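Beta 1-3 glucanase (Clostridium beijerinckii NCIMB 8052, PDB 5H4E) probably hydrolyses beta-1,3-glucans, being the catalytic domain of a glycoside hydrolase of family GH64. Local coordinates at residues Pro194-His202 with Gly214-Tyr225; His317-Tyr325 with Phe349-Phe357. All coordinates share one frame; numbering follows the deposited sequence.

Contact 1: residues Pro194-His202 with Gly214-Tyr225; sequences PAEFKSLVH and GTFTASQANAHY
Phe197 meets two rings of the 214-225 loop, Phe216 over one face and Tyr225 at its edge. Phe216 CZ lies over the ring centre, 3.6 Å from Phe197 CE1, the two planes tilted by 31°. The edge of Phe197 points at the face of Tyr225 in an offset T-shaped pair, planes at 87°, with Phe197 CE2 3.7 Å from Tyr225 CZ. These three rings form an aromatic cluster where the weakly bonded helix 195-198 meets a loop of three type I turns; Phe333 of helix 332-339 packs on Phe197 and Leu283 of helix 279-284 on Phe216. Asn222 CB packs over the Phe216 ring. Leu200, CG anti to its carbonyl carbon (chi1 -69°), sets CD2 3.6 Å from Gly214 CA.

The polar rim is looser and bridged by water at two separate points. No clear direct hydrogen bond joins the segments; water 1 donates to Glu196 O and to Thr215 OG1 (2.7 Å) and also bonds Ser199 OG. Water 2 links Glu196 OE1, 2.9 Å away, to Tyr225 OH, a hydroxyl also bonded to the backbone N of Ala330. Beside water 2, the Glu196 chain, bent at chi2, brings CD to 4.0 Å from Tyr225 CE1.

Contact 2: residues His317-Tyr325 with Phe349-Phe357; sequences HWNNSAYFY and FCYDDVFDF
Phe355 and Phe357, two residues apart on one loop, pack against separate parts of the 317-325 loop, whose course is set by a type I turn (317-320), an Asx turn at Asn320 and a 3-10 segment (321-323). Asn319 CB sits above the middle of the Phe355 ring, a CH-pi contact 3.5 Å from the centroid and 14° off the normal, while Trp318 CB approaches Phe355 CE1 to 3.6 Å. Phe357 makes a T-shaped pair with Phe324, planes at 79°: the edge of Phe324 enters over the face of Phe357, offset toward its rim, CE2 to CE2 3.4 Å. Ser321 CB adds an oblique contact to Phe357 CE1, and Asn319 O lies at the edge of the same ring, 3.6 Å from CZ. Further along, Tyr325 OH lies at the edge of the Phe349 ring, near its plane, 3.6 Å from Phe349 CE1.

In the next shell, one face of the Phe324 ring is covered by its own loop, Ser321 CA lying above it toward the rim; chi1 of -59° sets its CG beside the backbone N and lets the ring reach across to Phe357. The Asx turn, Ala322 N to Asn320 OD1 at 3.0 Å, shapes this stretch of backbone. Trp318 is anchored by NE1 to Val311 O and meets Phe244 obliquely. Asp352 is held by a salt bridge from OD1 to Arg309 and hydrogen bonds from OD2 to His338 and Gly348 N. Water 4 bridges Asp352 and Tyr325, donating to Asp352 OD1 at 2.7 Å and bonded to Tyr325 OH at 2.6 Å.

Overall arrangement
Contact 1 closes along the chain before contact 2 opens, and both belong to the same family region. Their centres are about 22 Å apart and their nearest atoms about 8 Å, so they do not touch. Helix 332-339 relates them: it lies in sequence between the two segments of contact 2, its residues Ala334, Lys335 and His338 pack on Tyr325, and its Tyr332 and Phe333 meet Pro194, Phe197 and Tyr225 of contact 1. Helix 279-284 borders contact 1, whereas contact 2 packs on helix 294-309 and, through Trp318 and Phe244, on the sheet that includes strand 242-246. In both, two segments separated in sequence pack together beside helix 332-339.

Contact 1: residues Pro194-His202 with Gly214-Tyr225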
loop_
_atom_site.group_PDB
_atom_site.type_symbol
_atom_site.label_atom_id
_atom_site.label_comp_id
_atom_site.label_asym_id
_atom_site.label_seq_id
_atom_site.Cartn_x
_atom_site.Cartn_y
_atom_site.Cartn_z
ATOM N N PRO A 194 14.641 -10.988 -11.688
ATOM C CA PRO A 194 14.756 -11.279 -13.116
ATOM C C PRO A 194 14.887 -10.004 -13.939
ATOM O O PRO A 194 14.544 -8.916 -13.464
ATOM C CB PRO A 194 13.445 -12.009 -13.433
ATOM C CG PRO A 194 13.022 -12.606 -12.135
ATOM C CD PRO A 194 13.440 -11.612 -11.096
ATOM N N ALA A 195 15.394 -10.144 -15.159
ATOM C CA ALA A 195 15.698 -8.993 -16.004
ATOM C C ALA A 195 14.551 -7.996 -16.129
ATOM O O ALA A 195 14.782 -6.797 -16.091
ATOM C CB ALA A 195 16.122 -9.465 -17.394
ATOM N N GLU A 196 13.321 -8.483 -16.285
ATOM C CA GLU A 196 12.173 -7.588 -16.474
ATOM C C GLU A 196 11.971 -6.613 -15.314
ATOM O O GLU A 196 11.383 -5.542 -15.484
ATOM C CB GLU A 196 10.883 -8.398 -16.674
ATOM C CG GLU A 196 10.875 -9.261 -17.919
ATOM C CD GLU A 196 11.346 -10.686 -17.659
ATOM O OE1 GLU A 196 11.998 -10.940 -16.627
ATOM O OE2 GLU A 196 11.051 -11.564 -18.496
ATOM N N PHE A 197 12.452 -6.980 -14.128
ATOM C CA PHE A 197 12.194 -6.177 -12.933
ATOM C C PHE A 197 13.333 -5.262 -12.531
ATOM O O PHE A 197 13.163 -4.434 -11.639
ATOM C CB PHE A 197 11.858 -7.096 -11.757
ATOM C CG PHE A 197 10.537 -7.771 -11.900
ATOM C CD1 PHE A 197 9.393 -7.191 -11.378
ATOM C CD2 PHE A 197 10.435 -8.972 -12.584
ATOM C CE1 PHE A 197 8.163 -7.796 -11.522
ATOM C CE2 PHE A 197 9.206 -9.587 -12.741
ATOM C CZ PHE A 197 8.066 -8.996 -12.201
ATOM N N LYS A 198 14.484 -5.402 -13.186
ATOM C CA LYS A 198 15.694 -4.707 -12.747
ATOM C C LYS A 198 15.630 -3.187 -12.918
ATOM O O LYS A 198 16.104 -2.446 -12.050
ATOM C CB LYS A 198 16.924 -5.254 -13.488
ATOM C CG LYS A 198 17.324 -6.666 -13.068
ATOM C CD LYS A 198 18.762 -6.972 -13.486
ATOM C CE LYS A 198 19.205 -8.363 -13.024
ATOM N NZ LYS A 198 18.674 -9.397 -13.930
ATOM N N SER A 199 15.057 -2.711 -14.020
ATOM C CA SER A 199 15.099 -1.269 -14.288
ATOM C C SER A 199 14.021 -0.512 -13.519
ATOM O O SER A 199 13.851 0.691 -13.703
ATOM C CB SER A 199 14.972 -0.978 -15.788
ATOM O OG SER A 199 13.663 -1.230 -16.278
ATOM N N LEU A 200 13.299 -1.210 -12.648
ATOM C CA LEU A 200 12.386 -0.533 -11.728
ATOM C C LEU A 200 13.176 0.317 -10.744
ATOM O O LEU A 200 12.633 1.239 -10.132
ATOM C CB LEU A 200 11.515 -1.549 -10.974
ATOM C CG LEU A 200 10.499 -2.271 -11.860
ATOM C CD1 LEU A 200 9.684 -3.316 -11.045
ATOM C CD2 LEU A 200 9.579 -1.281 -12.582
ATOM N N VAL A 201 14.457 -0.015 -10.588
ATOM C CA VAL A 201 15.356 0.718 -9.710
ATOM C C VAL A 201 15.722 2.076 -10.291
ATOM O O VAL A 201 16.264 2.155 -11.397
ATOM C CB VAL A 201 16.674 -0.045 -9.477
ATOM C CG1 VAL A 201 17.611 0.756 -8.579
ATOM C CG2 VAL A 201 16.402 -1.395 -8.887
ATOM N N HIS A 202 15.426 3.135 -9.542
ATOM C CA HIS A 202 15.947 4.463 -9.847
ATOM C C HIS A 202 16.800 4.871 -8.670
ATOM O O HIS A 202 16.827 4.170 -7.661
ATOM C CB HIS A 202 14.811 5.472 -10.094
ATOM C CG HIS A 202 14.018 5.188 -11.337
ATOM N ND1 HIS A 202 13.879 6.100 -12.364
ATOM C CD2 HIS A 202 13.354 4.075 -11.733
ATOM C CE1 HIS A 202 13.144 5.570 -13.326
ATOM N NE2 HIS A 202 12.811 4.342 -12.968
ATOM N N GLY A 214 7.261 2.815 -13.394
ATOM C CA GLY A 214 7.369 1.377 -13.576
ATOM C C GLY A 214 7.126 0.938 -15.014
ATOM O O GLY A 214 6.386 1.585 -15.762
ATOM N N THR A 215 7.723 -0.194 -15.379
ATOM C CA THR A 215 7.746 -0.654 -16.759
ATOM C C THR A 215 6.650 -1.655 -17.114
ATOM O O THR A 215 6.667 -2.240 -18.206
ATOM C CB THR A 215 9.095 -1.288 -17.075
ATOM O OG1 THR A 215 9.363 -2.331 -16.126
ATOM C CG2 THR A 215 10.198 -0.230 -16.991
ATOM N N PHE A 216 5.696 -1.851 -16.212
ATOM C CA PHE A 216 4.680 -2.874 -16.429
ATOM C C PHE A 216 3.309 -2.272 -16.709
ATOM O O PHE A 216 2.302 -2.987 -16.775
ATOM C CB PHE A 216 4.608 -3.822 -15.228
ATOM C CG PHE A 216 5.801 -4.747 -15.096
ATOM C CD1 PHE A 216 7.055 -4.252 -14.768
ATOM C CD2 PHE A 216 5.653 -6.116 -15.278
ATOM C CE1 PHE A 216 8.143 -5.093 -14.628
ATOM C CE2 PHE A 216 6.742 -6.977 -15.147
ATOM C CZ PHE A 216 7.990 -6.472 -14.816
ATOM N N THR A 217 3.267 -0.956 -16.886
ATOM C CA THR A 217 2.052 -0.307 -17.338
ATOM C C THR A 217 1.793 -0.694 -18.790
ATOM O O THR A 217 2.664 -1.265 -19.462
ATOM C CB THR A 217 2.134 1.228 -17.225
ATOM O OG1 THR A 217 3.080 1.714 -18.178
ATOM C CG2 THR A 217 2.572 1.646 -15.828
ATOM N N ALA A 218 0.601 -0.358 -19.276
ATOM C CA ALA A 218 0.123 -0.836 -20.564
ATOM C C ALA A 218 0.969 -0.304 -21.708
ATOM O O ALA A 218 1.019 -0.893 -22.783
ATOM C CB ALA A 218 -1.349 -0.447 -20.756
ATOM N N SER A 219 1.654 0.807 -21.472
ATOM C CA SER A 219 2.407 1.443 -22.546
ATOM C C SER A 219 3.895 1.105 -22.509
ATOM O O SER A 219 4.651 1.523 -23.388
ATOM C CB SER A 219 2.211 2.966 -22.486
ATOM O OG SER A 219 2.578 3.473 -21.212
ATOM N N GLN A 220 4.320 0.337 -21.504
ATOM C CA GLN A 220 5.745 0.070 -21.320
ATOM C C GLN A 220 6.173 -1.319 -21.816
ATOM O O GLN A 220 5.339 -2.121 -22.219
ATOM C CB GLN A 220 6.108 0.231 -19.846
ATOM C CG GLN A 220 5.994 1.652 -19.348
ATOM C CD GLN A 220 7.237 2.442 -19.662
ATOM O OE1 GLN A 220 8.348 2.046 -19.293
ATOM N NE2 GLN A 220 7.072 3.547 -20.372
ATOM N N ALA A 221 7.477 -1.585 -21.763
ATOM C CA ALA A 221 8.059 -2.810 -22.313
ATOM C C ALA A 221 7.439 -4.101 -21.781
ATOM O O ALA A 221 7.286 -5.072 -22.522
ATOM C CB ALA A 221 9.563 -2.822 -22.053
ATOM N N ASN A 222 7.079 -4.116 -20.503
ATOM C CA ASN A 222 6.581 -5.339 -19.868
ATOM C C ASN A 222 5.066 -5.374 -19.695
ATOM O O ASN A 222 4.542 -6.041 -18.789
ATOM C CB ASN A 222 7.258 -5.528 -18.512
ATOM C CG ASN A 222 8.771 -5.474 -18.606
ATOM O OD1 ASN A 222 9.417 -4.653 -17.951
ATOM N ND2 ASN A 222 9.348 -6.350 -19.423
ATOM N N ALA A 223 4.371 -4.666 -20.580
ATOM C CA ALA A 223 2.925 -4.489 -20.510
ATOM C C ALA A 223 2.164 -5.800 -20.557
ATOM O O ALA A 223 1.017 -5.878 -20.095
ATOM C CB ALA A 223 2.457 -3.589 -21.650
ATOM N N HIS A 224 2.790 -6.824 -21.133
ATOM C CA HIS A 224 2.114 -8.097 -21.345
ATOM C C HIS A 224 2.755 -9.242 -20.564
ATOM O O HIS A 224 2.567 -10.405 -20.899
ATOM C CB HIS A 224 2.088 -8.409 -22.841
ATOM C CG HIS A 224 1.391 -7.357 -23.641
ATOM N ND1 HIS A 224 0.020 -7.234 -23.665
ATOM C CD2 HIS A 224 1.876 -6.344 -24.399
ATOM C CE1 HIS A 224 -0.313 -6.201 -24.418
ATOM N NE2 HIS A 224 0.795 -5.649 -24.882
ATOM N N TYR A 225 3.485 -8.897 -19.508
ATOM C CA TYR A 225 4.275 -9.861 -18.743
ATOM C C TYR A 225 3.459 -11.072 -18.268
ATOM O O TYR A 225 3.938 -12.198 -18.313
ATOM C CB TYR A 225 4.926 -9.160 -17.543
ATOM C CG TYR A 225 5.767 -10.067 -16.658
ATOM C CD1 TYR A 225 6.934 -10.651 -17.131
ATOM C CD2 TYR A 225 5.395 -10.313 -15.340
ATOM C CE1 TYR A 225 7.703 -11.489 -16.318
ATOM C CE2 TYR A 225 6.156 -11.134 -14.526
ATOM C CZ TYR A 225 7.296 -11.715 -15.011
ATOM O OH TYR A 225 8.032 -12.531 -14.185
HETATM O O HOH W 1 11.873 -2.713 -15.215
HETATM O O HOH W 2 10.725 -12.971 -14.986
#

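Contact 2: residues His317-Tyr325 with Phe349-Phe357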
loop_
_atom_site.group_PDB
_atom_site.type_symbol
_atom_site.label_atom_id
_atom_site.label_comp_id
_atom_site.label_asym_id
_atom_site.label_seq_id
_atom_site.Cartn_x
_atom_site.Cartn_y
_atom_site.Cartn_z
ATOM N N HIS A 317 -2.519 -24.758 -1.944
ATOM C CA HIS A 317 -1.351 -24.143 -1.313
ATOM C C HIS A 317 -1.363 -22.621 -1.367
ATOM O O HIS A 317 -0.325 -21.974 -1.181
ATOM C CB HIS A 317 -0.075 -24.675 -1.962
ATOM C CG HIS A 317 0.199 -26.112 -1.637
ATOM N ND1 HIS A 317 0.453 -27.060 -2.606
ATOM C CD2 HIS A 317 0.239 -26.767 -0.450
ATOM C CE1 HIS A 317 0.644 -28.236 -2.028
ATOM N NE2 HIS A 317 0.527 -28.083 -0.721
ATOM N N TRP A 318 -2.540 -22.048 -1.582
ATOM C CA TRP A 318 -2.670 -20.600 -1.603
ATOM C C TRP A 318 -2.271 -19.968 -0.265
ATOM O O TRP A 318 -1.898 -18.798 -0.216
ATOM C CB TRP A 318 -4.099 -20.210 -1.978
ATOM C CG TRP A 318 -4.351 -20.286 -3.456
ATOM C CD1 TRP A 318 -3.487 -20.738 -4.417
ATOM C CD2 TRP A 318 -5.532 -19.870 -4.141
ATOM N NE1 TRP A 318 -4.065 -20.635 -5.660
ATOM C CE2 TRP A 318 -5.323 -20.109 -5.519
ATOM C CE3 TRP A 318 -6.745 -19.319 -3.725
ATOM C CZ2 TRP A 318 -6.288 -19.819 -6.484
ATOM C CZ3 TRP A 318 -7.707 -19.032 -4.683
ATOM C CH2 TRP A 318 -7.468 -19.271 -6.048
ATOM N N ASN A 319 -2.324 -20.749 0.810
ATOM C CA ASN A 319 -1.939 -20.261 2.124
ATOM C C ASN A 319 -0.506 -20.621 2.537
ATOM O O ASN A 319 -0.128 -20.440 3.697
ATOM C CB ASN A 319 -2.922 -20.781 3.183
ATOM C CG ASN A 319 -2.882 -22.301 3.354
ATOM O OD1 ASN A 319 -2.070 -23.005 2.744
ATOM N ND2 ASN A 319 -3.765 -22.809 4.211
ATOM N N ASN A 320 0.284 -21.137 1.604
ATOM C CA ASN A 320 1.617 -21.621 1.949
ATOM C C ASN A 320 2.702 -20.974 1.095
ATOM O O ASN A 320 2.910 -21.361 -0.051
ATOM C CB ASN A 320 1.685 -23.150 1.817
ATOM C CG ASN A 320 2.972 -23.741 2.400
ATOM O OD1 ASN A 320 4.021 -23.095 2.414
ATOM N ND2 ASN A 320 2.890 -24.976 2.884
ATOM N N SER A 321 3.434 -20.033 1.691
ATOM C CA SER A 321 4.372 -19.194 0.953
ATOM C C SER A 321 5.539 -19.980 0.370
ATOM O O SER A 321 6.286 -19.473 -0.468
ATOM C CB SER A 321 4.893 -18.075 1.856
ATOM O OG SER A 321 5.626 -18.611 2.937
ATOM N N ALA A 322 5.687 -21.230 0.800
ATOM C CA ALA A 322 6.740 -22.080 0.276
ATOM C C ALA A 322 6.484 -22.392 -1.191
ATOM O O ALA A 322 7.388 -22.809 -1.918
ATOM C CB ALA A 322 6.852 -23.365 1.108
ATOM N N TYR A 323 5.249 -22.171 -1.631
ATOM C CA TYR A 323 4.879 -22.456 -3.012
ATOM C C TYR A 323 4.795 -21.198 -3.885
ATOM O O TYR A 323 4.584 -21.310 -5.094
ATOM C CB TYR A 323 3.545 -23.206 -3.048
ATOM C CG TYR A 323 3.655 -24.609 -2.497
ATOM C CD1 TYR A 323 3.621 -24.845 -1.129
ATOM C CD2 TYR A 323 3.827 -25.694 -3.346
ATOM C CE1 TYR A 323 3.732 -26.133 -0.623
ATOM C CE2 TYR A 323 3.941 -26.977 -2.852
ATOM C CZ TYR A 323 3.895 -27.187 -1.489
ATOM O OH TYR A 323 4.008 -28.464 -0.999
ATOM N N PHE A 324 4.976 -20.019 -3.281
ATOM C CA PHE A 324 4.799 -18.757 -4.003
ATOM C C PHE A 324 6.052 -18.415 -4.819
ATOM O O PHE A 324 7.171 -18.729 -4.406
ATOM C CB PHE A 324 4.516 -17.565 -3.063
ATOM C CG PHE A 324 3.286 -17.696 -2.180
ATOM C CD1 PHE A 324 2.308 -18.654 -2.404
ATOM C CD2 PHE A 324 3.113 -16.806 -1.124
ATOM C CE1 PHE A 324 1.195 -18.740 -1.564
ATOM C CE2 PHE A 324 2.010 -16.889 -0.286
ATOM C CZ PHE A 324 1.046 -17.854 -0.516
ATOM N N TYR A 325 5.848 -17.735 -5.947
ATOM C CA TYR A 325 6.927 -17.153 -6.751
ATOM C C TYR A 325 7.936 -18.173 -7.268
ATOM O O TYR A 325 9.106 -17.845 -7.469
ATOM C CB TYR A 325 7.665 -16.086 -5.943
ATOM C CG TYR A 325 6.758 -15.061 -5.301
ATOM C CD1 TYR A 325 6.127 -14.085 -6.065
ATOM C CD2 TYR A 325 6.548 -15.058 -3.931
ATOM C CE1 TYR A 325 5.303 -13.141 -5.476
ATOM C CE2 TYR A 325 5.723 -14.109 -3.327
ATOM C CZ TYR A 325 5.107 -13.156 -4.106
ATOM O OH TYR A 325 4.305 -12.212 -3.503
ATOM N N PHE A 349 2.146 -6.046 -2.971
ATOM C CA PHE A 349 1.143 -5.703 -3.978
ATOM C C PHE A 349 -0.194 -5.605 -3.256
ATOM O O PHE A 349 -0.303 -6.038 -2.099
ATOM C CB PHE A 349 1.088 -6.733 -5.127
ATOM C CG PHE A 349 0.684 -8.116 -4.687
ATOM C CD1 PHE A 349 1.629 -8.998 -4.183
ATOM C CD2 PHE A 349 -0.638 -8.532 -4.774
ATOM C CE1 PHE A 349 1.264 -10.277 -3.766
ATOM C CE2 PHE A 349 -1.009 -9.800 -4.347
ATOM C CZ PHE A 349 -0.052 -10.673 -3.842
ATOM N N CYS A 350 -1.188 -5.040 -3.942
ATOM C CA CYS A 350 -2.488 -4.673 -3.363
ATOM C C CYS A 350 -3.091 -5.725 -2.436
ATOM O O CYS A 350 -3.462 -5.413 -1.306
ATOM C CB CYS A 350 -3.489 -4.363 -4.487
ATOM S SG CYS A 350 -5.134 -3.813 -3.934
ATOM N N TYR A 351 -3.176 -6.965 -2.911
ATOM C CA TYR A 351 -3.865 -8.021 -2.172
ATOM C C TYR A 351 -2.955 -8.951 -1.378
ATOM O O TYR A 351 -3.300 -10.118 -1.145
ATOM C CB TYR A 351 -4.702 -8.849 -3.142
ATOM C CG TYR A 351 -5.962 -8.147 -3.599
ATOM C CD1 TYR A 351 -6.951 -7.812 -2.690
ATOM C CD2 TYR A 351 -6.166 -7.839 -4.935
ATOM C CE1 TYR A 351 -8.120 -7.185 -3.095
ATOM C CE2 TYR A 351 -7.331 -7.214 -5.355
ATOM C CZ TYR A 351 -8.304 -6.891 -4.428
ATOM O OH TYR A 351 -9.467 -6.269 -4.833
ATOM N N ASP A 352 -1.805 -8.439 -0.948
ATOM C CA ASP A 352 -0.832 -9.270 -0.256
ATOM C C ASP A 352 -1.326 -9.717 1.121
ATOM O O ASP A 352 -0.722 -10.596 1.737
ATOM C CB ASP A 352 0.508 -8.535 -0.126
ATOM C CG ASP A 352 1.701 -9.423 -0.494
ATOM O OD1 ASP A 352 1.574 -10.666 -0.411
ATOM O OD2 ASP A 352 2.760 -8.882 -0.881
ATOM N N ASP A 353 -2.422 -9.128 1.598
ATOM C CA ASP A 353 -2.978 -9.527 2.887
ATOM C C ASP A 353 -3.811 -10.812 2.759
ATOM O O ASP A 353 -4.278 -11.367 3.763
ATOM C CB ASP A 353 -3.798 -8.381 3.516
ATOM C CG ASP A 353 -4.941 -7.908 2.637
ATOM O OD1 ASP A 353 -4.796 -7.885 1.392
ATOM O OD2 ASP A 353 -5.990 -7.549 3.207
ATOM N N VAL A 354 -3.968 -11.300 1.527
ATOM C CA VAL A 354 -4.591 -12.612 1.333
ATOM C C VAL A 354 -3.759 -13.655 2.073
ATOM O O VAL A 354 -2.557 -13.785 1.820
ATOM C CB VAL A 354 -4.724 -12.982 -0.146
ATOM C CG1 VAL A 354 -5.129 -14.439 -0.290
ATOM C CG2 VAL A 354 -5.763 -12.088 -0.807
ATOM N N PHE A 355 -4.417 -14.353 3.011
ATOM C CA PHE A 355 -3.793 -15.344 3.887
ATOM C C PHE A 355 -2.691 -14.728 4.749
ATOM O O PHE A 355 -1.746 -15.404 5.152
ATOM C CB PHE A 355 -3.267 -16.531 3.075
ATOM C CG PHE A 355 -4.351 -17.499 2.650
ATOM C CD1 PHE A 355 -4.583 -17.768 1.310
ATOM C CD2 PHE A 355 -5.141 -18.130 3.602
ATOM C CE1 PHE A 355 -5.588 -18.651 0.922
ATOM C CE2 PHE A 355 -6.147 -19.018 3.225
ATOM C CZ PHE A 355 -6.369 -19.276 1.883
ATOM N N ASP A 356 -2.847 -13.430 5.023
ATOM C CA ASP A 356 -2.104 -12.705 6.066
ATOM C C ASP A 356 -0.591 -12.633 5.857
ATOM O O ASP A 356 0.176 -12.801 6.807
ATOM C CB ASP A 356 -2.385 -13.327 7.439
ATOM C CG ASP A 356 -3.867 -13.502 7.702
ATOM O OD1 ASP A 356 -4.628 -12.531 7.500
ATOM O OD2 ASP A 356 -4.266 -14.620 8.099
ATOM N N PHE A 357 -0.165 -12.352 4.630
ATOM C CA PHE A 357 1.264 -12.216 4.355
ATOM C C PHE A 357 1.711 -10.757 4.297
ATOM O O PHE A 357 2.891 -10.458 4.037
ATOM C CB PHE A 357 1.614 -12.940 3.046
ATOM C CG PHE A 357 1.548 -14.442 3.162
ATOM C CD1 PHE A 357 2.546 -15.139 3.835
ATOM C CD2 PHE A 357 0.496 -15.152 2.601
ATOM C CE1 PHE A 357 2.486 -16.520 3.958
ATOM C CE2 PHE A 357 0.422 -16.536 2.716
ATOM C CZ PHE A 357 1.418 -17.220 3.399
HETATM O O HOH W 3 -1.390 -18.529 5.563
HETATM O O HOH W 4 3.134 -12.758 -1.222
#